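Local atomic coordinates of peptidoglycan synthetase penicillin-binding protein 3 (Bifidobacterium adolescentis, PDB entry 4YE5), a protein that probably binds penicillin and probably cross-links peptidoglycan strands in cell-wall synthesis. Residues A[358-363]-A[388-393]; A[473-478]-A[531-536]; A[517-522]-A[540-545]. All coordinates share one frame; numbering follows the deposited sequence.

Interaction 1 (A[358-363]-A[388-393]); sequences QRYNFI and DSWDRR
Trp390 lays the outer corner of its six-membered ring against the helix 356-365, over the turn where Arg359 and Tyr360 follow one another. Its atom CH2 comes closest. It lies 3.5 Å from the backbone N of Tyr360 and 3.8 Å from Tyr360 CB. The approach to that nitrogen is oblique to the indole, and no hydrogen bond crosses between the segments. On the Arg359 side the indole is met at its rim, in plane. Here Arg359 CB sits 3.9 Å from Trp390 CZ3. Trp390 CZ2 also comes to the edge of the Tyr360 ring, near its plane, 4.0 Å from Tyr360 CD1. The two aromatic side chains stand roughly perpendicular, but they do not stack.

The side chain of Arg359 leaves the contact after CB. With CG beside the backbone N (chi1 -61°) and the chain extended to NE, its guanidinium is carried away from the indole. There NE bonds Met354 O, while NH1 bonds Arg395 O and Asn396 OD1. Only the aliphatic root of the arginine therefore serves Trp390, and its charged end ties the helix to residues just beyond 388-393. Trp390 is held at its polar side too, because NE1 donates to His385 O in the same loop.

Further along that loop, Asp391 OD1 accepts from Arg393 N at 2.8 Å, nearly end-on to its C-O bond, and also from Thr394 N. This is a side-chain cap on the turn that leads into helix 394-397. The whole is a loop tryptophan resting on a helix, beside a capped helix start, within the penicillin-binding transpeptidase domain.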
loop_
_atom_site.group_PDB
_atom_site.type_symbol
_atom_site.label_atom_id
_atom_site.label_comp_id
_atom_site.label_asym_id
_atom_site.label_seq_id
_atom_site.Cartn_x
_atom_site.Cartn_y
_atom_site.Cartn_z
ATOM N N GLN A 358 -19.526 1.191 27.052
ATOM C CA GLN A 358 -18.407 0.263 27.167
ATOM C C GLN A 358 -18.240 -0.557 25.894
ATOM O O GLN A 358 -17.122 -0.743 25.413
ATOM C CB GLN A 358 -18.605 -0.664 28.365
ATOM C CG GLN A 358 -18.490 0.053 29.679
ATOM C CD GLN A 358 -18.962 -0.797 30.825
ATOM O OE1 GLN A 358 -19.805 -1.676 30.652
ATOM N NE2 GLN A 358 -18.422 -0.543 32.010
ATOM N N ARG A 359 -19.355 -1.039 25.343
ATOM C CA ARG A 359 -19.297 -1.780 24.079
ATOM C C ARG A 359 -18.637 -0.942 22.991
ATOM O O ARG A 359 -17.682 -1.389 22.363
ATOM C CB ARG A 359 -20.694 -2.262 23.642
ATOM C CG ARG A 359 -21.333 -3.216 24.642
ATOM C CD ARG A 359 -22.827 -3.489 24.365
ATOM N NE ARG A 359 -23.419 -4.245 25.475
ATOM C CZ ARG A 359 -24.372 -5.165 25.344
ATOM N NH1 ARG A 359 -24.865 -5.447 24.146
ATOM N NH2 ARG A 359 -24.829 -5.810 26.415
ATOM N N TYR A 360 -19.140 0.274 22.778
ATOM C CA TYR A 360 -18.584 1.157 21.753
ATOM C C TYR A 360 -17.088 1.395 22.014
ATOM O O TYR A 360 -16.266 1.319 21.100
ATOM C CB TYR A 360 -19.316 2.509 21.743
ATOM C CG TYR A 360 -18.736 3.475 20.726
ATOM C CD1 TYR A 360 -19.224 3.521 19.421
ATOM C CD2 TYR A 360 -17.678 4.320 21.063
ATOM C CE1 TYR A 360 -18.685 4.389 18.481
ATOM C CE2 TYR A 360 -17.134 5.191 20.129
ATOM C CZ TYR A 360 -17.644 5.224 18.845
ATOM O OH TYR A 360 -17.092 6.084 17.921
ATOM N N ASN A 361 -16.758 1.702 23.272
ATOM C CA ASN A 361 -15.398 2.058 23.651
ATOM C C ASN A 361 -14.399 0.976 23.308
ATOM O O ASN A 361 -13.363 1.260 22.736
ATOM C CB ASN A 361 -15.303 2.370 25.147
ATOM C CG ASN A 361 -13.877 2.653 25.586
ATOM O OD1 ASN A 361 -13.369 3.761 25.405
ATOM N ND2 ASN A 361 -13.221 1.648 26.161
ATOM N N PHE A 362 -14.702 -0.271 23.643
ATOM C CA PHE A 362 -13.731 -1.316 23.349
ATOM C C PHE A 362 -13.595 -1.639 21.879
ATOM O O PHE A 362 -12.493 -1.856 21.400
ATOM C CB PHE A 362 -13.888 -2.544 24.248
ATOM C CG PHE A 362 -13.229 -2.345 25.594
ATOM C CD1 PHE A 362 -11.869 -2.577 25.757
ATOM C CD2 PHE A 362 -13.950 -1.846 26.665
ATOM C CE1 PHE A 362 -11.253 -2.355 26.997
ATOM C CE2 PHE A 362 -13.349 -1.625 27.902
ATOM C CZ PHE A 362 -12.001 -1.882 28.069
ATOM N N ILE A 363 -14.693 -1.598 21.141
ATOM C CA ILE A 363 -14.573 -1.791 19.702
ATOM C C ILE A 363 -13.750 -0.660 19.078
ATOM O O ILE A 363 -12.799 -0.903 18.330
ATOM C CB ILE A 363 -15.949 -1.968 19.054
ATOM C CG1 ILE A 363 -16.530 -3.308 19.538
ATOM C CG2 ILE A 363 -15.821 -1.946 17.510
ATOM C CD1 ILE A 363 -17.998 -3.375 19.499
ATOM N N ASP A 388 -25.198 5.989 21.076
ATOM C CA ASP A 388 -26.536 6.532 21.302
ATOM C C ASP A 388 -27.448 6.414 20.072
ATOM O O ASP A 388 -28.647 6.634 20.172
ATOM C CB ASP A 388 -26.509 7.963 21.871
ATOM C CG ASP A 388 -25.668 8.919 21.043
ATOM O OD1 ASP A 388 -25.348 8.594 19.876
ATOM O OD2 ASP A 388 -25.332 10.006 21.567
ATOM N N SER A 389 -26.884 6.044 18.925
ATOM C CA SER A 389 -27.696 5.814 17.728
ATOM C C SER A 389 -28.119 4.356 17.594
ATOM O O SER A 389 -28.880 4.018 16.694
ATOM C CB SER A 389 -26.941 6.218 16.458
ATOM O OG SER A 389 -26.015 5.208 16.076
ATOM N N TRP A 390 -27.600 3.486 18.457
ATOM C CA TRP A 390 -27.917 2.058 18.383
ATOM C C TRP A 390 -29.347 1.837 18.833
ATOM O O TRP A 390 -29.859 2.585 19.660
ATOM C CB TRP A 390 -27.001 1.247 19.307
ATOM C CG TRP A 390 -25.542 1.269 18.936
ATOM C CD1 TRP A 390 -24.981 1.779 17.800
ATOM C CD2 TRP A 390 -24.461 0.754 19.720
ATOM N NE1 TRP A 390 -23.609 1.609 17.829
ATOM C CE2 TRP A 390 -23.269 0.985 18.999
ATOM C CE3 TRP A 390 -24.388 0.123 20.964
ATOM C CZ2 TRP A 390 -22.013 0.602 19.485
ATOM C CZ3 TRP A 390 -23.145 -0.258 21.443
ATOM C CH2 TRP A 390 -21.975 -0.010 20.707
ATOM N N ASP A 391 -29.992 0.799 18.311
ATOM C CA ASP A 391 -31.300 0.410 18.830
ATOM C C ASP A 391 -31.127 -0.839 19.681
ATOM O O ASP A 391 -30.005 -1.313 19.856
ATOM C CB ASP A 391 -32.333 0.209 17.708
ATOM C CG ASP A 391 -31.965 -0.909 16.752
ATOM O OD1 ASP A 391 -31.577 -2.002 17.213
ATOM O OD2 ASP A 391 -32.066 -0.694 15.526
ATOM N N ARG A 392 -32.232 -1.381 20.189
ATOM C CA ARG A 392 -32.165 -2.506 21.121
ATOM C C ARG A 392 -31.568 -3.784 20.529
ATOM O O ARG A 392 -31.095 -4.649 21.267
ATOM C CB ARG A 392 -33.532 -2.796 21.755
ATOM C CG ARG A 392 -33.999 -1.727 22.735
ATOM C CD ARG A 392 -32.834 -1.057 23.475
ATOM N NE ARG A 392 -32.410 -1.787 24.670
ATOM C CZ ARG A 392 -31.505 -1.338 25.540
ATOM N NH1 ARG A 392 -31.175 -2.068 26.600
ATOM N NH2 ARG A 392 -30.924 -0.159 25.348
ATOM N N ARG A 393 -31.583 -3.906 19.208
ATOM C CA ARG A 393 -30.960 -5.062 18.568
ATOM C C ARG A 393 -29.472 -4.849 18.242
ATOM O O ARG A 393 -28.620 -5.675 18.586
ATOM C CB ARG A 393 -31.731 -5.479 17.313
ATOM C CG ARG A 393 -31.163 -6.737 16.673
ATOM C CD ARG A 393 -32.126 -7.431 15.720
ATOM N NE ARG A 393 -31.657 -8.788 15.458
ATOM C CZ ARG A 393 -32.092 -9.869 16.102
ATOM N NH1 ARG A 393 -33.031 -9.759 17.031
ATOM N NH2 ARG A 393 -31.595 -11.066 15.809
#

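Interaction 2 (A[473-478]-A[531-536]); sequences NTFVKV and GGLTAG
Residues 473-478, in the loop between helix 455-470 and strand 484-492, meet residues 531-536, which lead into helix 535-549 in the transpeptidase domain, of beta-lactamase-like fold. No hydrogen bond joins the two segments.

The apolar part has two places. Phe475 meets Leu533 with the edge of its ring. Leu533 CB lies at that edge, near the ring plane, 3.8 Å from Phe475 CZ, and Leu533 CD1 is 4.0 Å from the same CZ. Phe475 CG sits between the backbone N and the carbonyl carbon (chi1 67°), which turns the ring toward Leu533. The ring of Phe475 also meets that of Phe530, with the planes about 15° apart. Val476 takes the second place, its two methyls lying along the backbone of Gly536. Val476 CG2 lies 3.9 Å from Gly536 C, close to where a side chain on this residue would sit. Val476 also touches Pro537 and Ala540 of the same helix and Tyr506 of strand 501-510, so it is buried.

The polar bonds lie within each segment and shape it. Lys477 NZ folds back to Asn473 O, at 2.8 Å and in the carbonyl plane. Gly531 O receives two donors of one residue, Thr534 N and the hydroxyl Thr534 OG1, which holds the turn at 531-534. Across the contact, Val476 CG1 rests 3.5 Å from Gly536 O, which also accepts from Thr539 OG1.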
loop_
_atom_site.group_PDB
_atom_site.type_symbol
_atom_site.label_atom_id
_atom_site.label_comp_id
_atom_site.label_asym_id
_atom_site.label_seq_id
_atom_site.Cartn_x
_atom_site.Cartn_y
_atom_site.Cartn_z
ATOM N N ASN A 473 -8.743 -27.844 13.654
ATOM C CA ASN A 473 -7.455 -28.426 13.312
ATOM C C ASN A 473 -7.541 -29.716 12.500
ATOM O O ASN A 473 -6.512 -30.267 12.126
ATOM C CB ASN A 473 -6.518 -28.574 14.539
ATOM C CG ASN A 473 -6.981 -29.628 15.519
ATOM O OD1 ASN A 473 -7.979 -30.298 15.300
ATOM N ND2 ASN A 473 -6.239 -29.784 16.624
ATOM N N THR A 474 -8.757 -30.197 12.227
ATOM C CA THR A 474 -8.912 -31.335 11.315
ATOM C C THR A 474 -8.630 -30.920 9.864
ATOM O O THR A 474 -8.327 -31.771 9.024
ATOM C CB THR A 474 -10.318 -31.988 11.400
ATOM O OG1 THR A 474 -11.310 -30.965 11.291
ATOM C CG2 THR A 474 -10.507 -32.728 12.739
ATOM N N PHE A 475 -8.736 -29.622 9.562
ATOM C CA PHE A 475 -8.498 -29.138 8.195
ATOM C C PHE A 475 -7.668 -27.843 8.101
ATOM O O PHE A 475 -7.344 -27.383 6.997
ATOM C CB PHE A 475 -9.815 -29.012 7.398
ATOM C CG PHE A 475 -10.735 -27.936 7.901
ATOM C CD1 PHE A 475 -11.524 -28.142 9.036
ATOM C CD2 PHE A 475 -10.814 -26.721 7.248
ATOM C CE1 PHE A 475 -12.365 -27.139 9.497
ATOM C CE2 PHE A 475 -11.650 -25.717 7.705
ATOM C CZ PHE A 475 -12.415 -25.915 8.828
ATOM N N VAL A 476 -7.324 -27.251 9.246
ATOM C CA VAL A 476 -6.479 -26.040 9.237
ATOM C C VAL A 476 -5.254 -26.323 10.116
ATOM O O VAL A 476 -5.368 -26.425 11.336
ATOM C CB VAL A 476 -7.225 -24.781 9.747
ATOM C CG1 VAL A 476 -6.332 -23.513 9.596
ATOM C CG2 VAL A 476 -8.553 -24.584 9.017
ATOM N N LYS A 477 -4.093 -26.474 9.492
ATOM C CA LYS A 477 -2.903 -26.960 10.184
ATOM C C LYS A 477 -1.669 -26.331 9.575
ATOM O O LYS A 477 -1.590 -26.203 8.366
ATOM C CB LYS A 477 -2.727 -28.479 9.994
ATOM C CG LYS A 477 -3.585 -29.408 10.842
ATOM C CD LYS A 477 -3.061 -30.853 10.708
ATOM C CE LYS A 477 -4.086 -31.934 11.164
ATOM N NZ LYS A 477 -5.338 -31.994 10.292
ATOM N N VAL A 478 -0.692 -25.979 10.409
ATOM C CA VAL A 478 0.648 -25.703 9.923
ATOM C C VAL A 478 1.553 -26.587 10.764
ATOM O O VAL A 478 1.756 -26.324 11.955
ATOM C CB VAL A 478 1.073 -24.217 10.061
ATOM C CG1 VAL A 478 2.528 -24.043 9.574
ATOM C CG2 VAL A 478 0.171 -23.312 9.248
ATOM N N GLY A 531 -16.651 -24.731 2.383
ATOM C CA GLY A 531 -17.742 -23.767 2.465
ATOM C C GLY A 531 -17.314 -22.452 3.100
ATOM O O GLY A 531 -16.321 -21.852 2.700
ATOM N N GLY A 532 -18.017 -22.032 4.144
ATOM C CA GLY A 532 -17.751 -20.733 4.733
ATOM C C GLY A 532 -16.503 -20.662 5.593
ATOM O O GLY A 532 -16.163 -19.586 6.102
ATOM N N LEU A 533 -15.804 -21.788 5.743
ATOM C CA LEU A 533 -14.530 -21.825 6.480
ATOM C C LEU A 533 -13.297 -21.887 5.564
ATOM O O LEU A 533 -12.174 -22.109 6.012
ATOM C CB LEU A 533 -14.527 -23.020 7.449
ATOM C CG LEU A 533 -15.401 -22.722 8.676
ATOM C CD1 LEU A 533 -15.910 -23.989 9.297
ATOM C CD2 LEU A 533 -14.609 -21.891 9.702
ATOM N N THR A 534 -13.517 -21.681 4.276
ATOM C CA THR A 534 -12.450 -21.785 3.287
ATOM C C THR A 534 -11.271 -20.835 3.575
ATOM O O THR A 534 -10.127 -21.159 3.274
ATOM C CB THR A 534 -13.004 -21.553 1.862
ATOM O OG1 THR A 534 -14.048 -22.506 1.607
ATOM C CG2 THR A 534 -11.917 -21.763 0.811
ATOM N N ALA A 535 -11.536 -19.673 4.162
ATOM C CA ALA A 535 -10.423 -18.756 4.437
ATOM C C ALA A 535 -9.381 -19.346 5.401
ATOM O O ALA A 535 -8.213 -18.984 5.338
ATOM C CB ALA A 535 -10.918 -17.385 4.925
ATOM N N GLY A 536 -9.798 -20.265 6.270
ATOM C CA GLY A 536 -8.873 -20.919 7.199
ATOM C C GLY A 536 -7.663 -21.619 6.577
ATOM O O GLY A 536 -6.528 -21.266 6.866
#

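Interaction 3 (A[517-522]-A[540-545]); sequences FVITVV and AEIGEF
This is a buried apolar contact between a strand and the helix packed on its sheet. Strand 517-524 is the middle strand of the five-stranded antiparallel sheet, and helix 535-549 is the C-terminal helix lying over one face. The short segments run roughly antiparallel, with 150° between their directions and their axes 9.0 Å apart at closest approach.

Ile519 does most of the touching, with both its branches. Its CD1 reaches the helix backbone and stops 3.6 Å from Gly543 CA. Gly543 has no side chain, so the methyl can lie directly against the main chain. The other branch, Ile519 CG2, meets Ile542 CG2 at 3.9 Å, methyl to methyl. The two isoleucines lie alongside each other, pointing opposite ways. In Ile519, CG1 lies beside the backbone N (chi1 -58°). The chain then extends (chi2 160°), carrying CD1 to Gly543 while CG2 stays by Ile542.

Val521 adds the next residue on the same face of the strand. Its CG2 lies 3.9 Å from Ile542 CD1. Ile542 thus fits against both strand side chains, with CG2 on Ile519 and CD1 near both. It also touches Val247 of the neighbouring strand 242-249.

Thr520 points to the other face, where its OG1 bonds Thr412 OG1 and Ser507 OG. The strand is held by backbone bonds to strands 242-249 and 501-510 on its two sides. A C-terminal helix packed by aliphatic side chains on a five-stranded antiparallel sheet is typical of the beta-lactamase-like fold of penicillin-binding transpeptidases.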
loop_
_atom_site.group_PDB
_atom_site.type_symbol
_atom_site.label_atom_id
_atom_site.label_comp_id
_atom_site.label_asym_id
_atom_site.label_seq_id
_atom_site.Cartn_x
_atom_site.Cartn_y
_atom_site.Cartn_z
ATOM N N PHE A 517 3.730 -13.346 13.283
ATOM C CA PHE A 517 2.900 -12.746 12.242
ATOM C C PHE A 517 1.432 -12.809 12.556
ATOM O O PHE A 517 0.971 -13.710 13.250
ATOM C CB PHE A 517 3.100 -13.461 10.898
ATOM C CG PHE A 517 4.528 -13.481 10.429
ATOM C CD1 PHE A 517 5.144 -12.317 9.962
ATOM C CD2 PHE A 517 5.250 -14.654 10.446
ATOM C CE1 PHE A 517 6.493 -12.334 9.531
ATOM C CE2 PHE A 517 6.598 -14.690 10.025
ATOM C CZ PHE A 517 7.214 -13.530 9.570
ATOM N N VAL A 518 0.693 -11.868 11.979
ATOM C CA VAL A 518 -0.739 -12.023 11.826
ATOM C C VAL A 518 -1.053 -12.087 10.340
ATOM O O VAL A 518 -0.508 -11.317 9.527
ATOM C CB VAL A 518 -1.518 -10.854 12.456
ATOM C CG1 VAL A 518 -3.039 -11.061 12.260
ATOM C CG2 VAL A 518 -1.168 -10.760 13.944
ATOM N N ILE A 519 -1.910 -13.027 9.995
ATOM C CA ILE A 519 -2.242 -13.309 8.613
ATOM C C ILE A 519 -3.737 -13.316 8.555
ATOM O O ILE A 519 -4.386 -14.097 9.248
ATOM C CB ILE A 519 -1.797 -14.731 8.216
ATOM C CG1 ILE A 519 -0.281 -14.917 8.427
ATOM C CG2 ILE A 519 -2.151 -15.012 6.746
ATOM C CD1 ILE A 519 0.097 -16.406 8.511
ATOM N N THR A 520 -4.295 -12.463 7.717
ATOM C CA THR A 520 -5.737 -12.427 7.596
ATOM C C THR A 520 -6.130 -12.675 6.151
ATOM O O THR A 520 -5.514 -12.133 5.238
ATOM C CB THR A 520 -6.282 -11.063 8.046
ATOM O OG1 THR A 520 -5.893 -10.818 9.406
ATOM C CG2 THR A 520 -7.813 -11.039 7.951
ATOM N N VAL A 521 -7.156 -13.493 5.943
ATOM C CA VAL A 521 -7.661 -13.785 4.605
ATOM C C VAL A 521 -9.173 -13.554 4.572
ATOM O O VAL A 521 -9.878 -13.918 5.515
ATOM C CB VAL A 521 -7.338 -15.237 4.185
ATOM C CG1 VAL A 521 -8.100 -15.626 2.873
ATOM C CG2 VAL A 521 -5.835 -15.400 3.966
ATOM N N VAL A 522 -9.660 -12.926 3.504
ATOM C CA VAL A 522 -11.096 -12.750 3.282
ATOM C C VAL A 522 -11.435 -13.204 1.872
ATOM O O VAL A 522 -10.821 -12.731 0.915
ATOM C CB VAL A 522 -11.507 -11.258 3.443
ATOM C CG1 VAL A 522 -13.012 -11.115 3.328
ATOM C CG2 VAL A 522 -11.001 -10.709 4.799
ATOM N N ALA A 540 -3.435 -20.772 6.462
ATOM C CA ALA A 540 -2.450 -21.790 6.816
ATOM C C ALA A 540 -1.414 -22.082 5.715
ATOM O O ALA A 540 -0.256 -22.402 6.009
ATOM C CB ALA A 540 -3.157 -23.096 7.275
ATOM N N GLU A 541 -1.826 -21.985 4.457
ATOM C CA GLU A 541 -0.883 -22.100 3.335
ATOM C C GLU A 541 0.143 -20.953 3.388
ATOM O O GLU A 541 1.333 -21.149 3.179
ATOM C CB GLU A 541 -1.625 -22.035 1.996
ATOM C CG GLU A 541 -2.476 -23.259 1.668
ATOM C CD GLU A 541 -1.627 -24.486 1.382
ATOM O OE1 GLU A 541 -0.742 -24.384 0.498
ATOM O OE2 GLU A 541 -1.829 -25.538 2.053
ATOM N N ILE A 542 -0.329 -19.748 3.662
ATOM C CA ILE A 542 0.567 -18.605 3.815
ATOM C C ILE A 542 1.440 -18.818 5.050
ATOM O O ILE A 542 2.661 -18.657 4.990
ATOM C CB ILE A 542 -0.236 -17.302 3.907
ATOM C CG1 ILE A 542 -1.005 -17.083 2.595
ATOM C CG2 ILE A 542 0.684 -16.095 4.233
ATOM C CD1 ILE A 542 -2.156 -16.050 2.737
ATOM N N GLY A 543 0.808 -19.213 6.154
ATOM C CA GLY A 543 1.526 -19.522 7.385
ATOM C C GLY A 543 2.666 -20.518 7.199
ATOM O O GLY A 543 3.793 -20.281 7.645
ATOM N N GLU A 544 2.386 -21.628 6.524
ATOM C CA GLU A 544 3.423 -22.612 6.217
ATOM C C GLU A 544 4.622 -21.992 5.493
ATOM O O GLU A 544 5.767 -22.246 5.839
ATOM C CB GLU A 544 2.864 -23.749 5.357
ATOM C CG GLU A 544 3.939 -24.754 4.953
ATOM C CD GLU A 544 3.485 -25.756 3.896
ATOM O OE1 GLU A 544 2.771 -25.377 2.932
ATOM O OE2 GLU A 544 3.854 -26.935 4.035
ATOM N N PHE A 545 4.356 -21.189 4.470
ATOM C CA PHE A 545 5.444 -20.547 3.724
ATOM C C PHE A 545 6.287 -19.639 4.634
ATOM O O PHE A 545 7.499 -19.639 4.539
ATOM C CB PHE A 545 4.868 -19.733 2.556
ATOM C CG PHE A 545 5.888 -18.874 1.843
ATOM C CD1 PHE A 545 6.772 -19.434 0.922
ATOM C CD2 PHE A 545 5.941 -17.512 2.071
ATOM C CE1 PHE A 545 7.711 -18.647 0.265
ATOM C CE2 PHE A 545 6.869 -16.711 1.412
ATOM C CZ PHE A 545 7.754 -17.281 0.510
#

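In the fold
All three contacts lie in the penicillin-binding transpeptidase domain. Interaction 1 closes before the others open along the chain, while the segments of interactions 2 and 3 alternate. Interactions 2 and 3 share helix 535-549. Interaction 3 packs it on the five-stranded antiparallel sheet, and interaction 2 packs the loop 473-478 against Gly536 and the residues leading into the helix. Their centres are 11 Å apart and they touch, Val478 CG2 lying 3.4 Å from Ala540 O. Interaction 1 stands apart, where the loop before helix 394-397 meets helix 356-365. Its centre is about 32 Å from that of interaction 2, and its nearest atoms are about 15 Å from interaction 3.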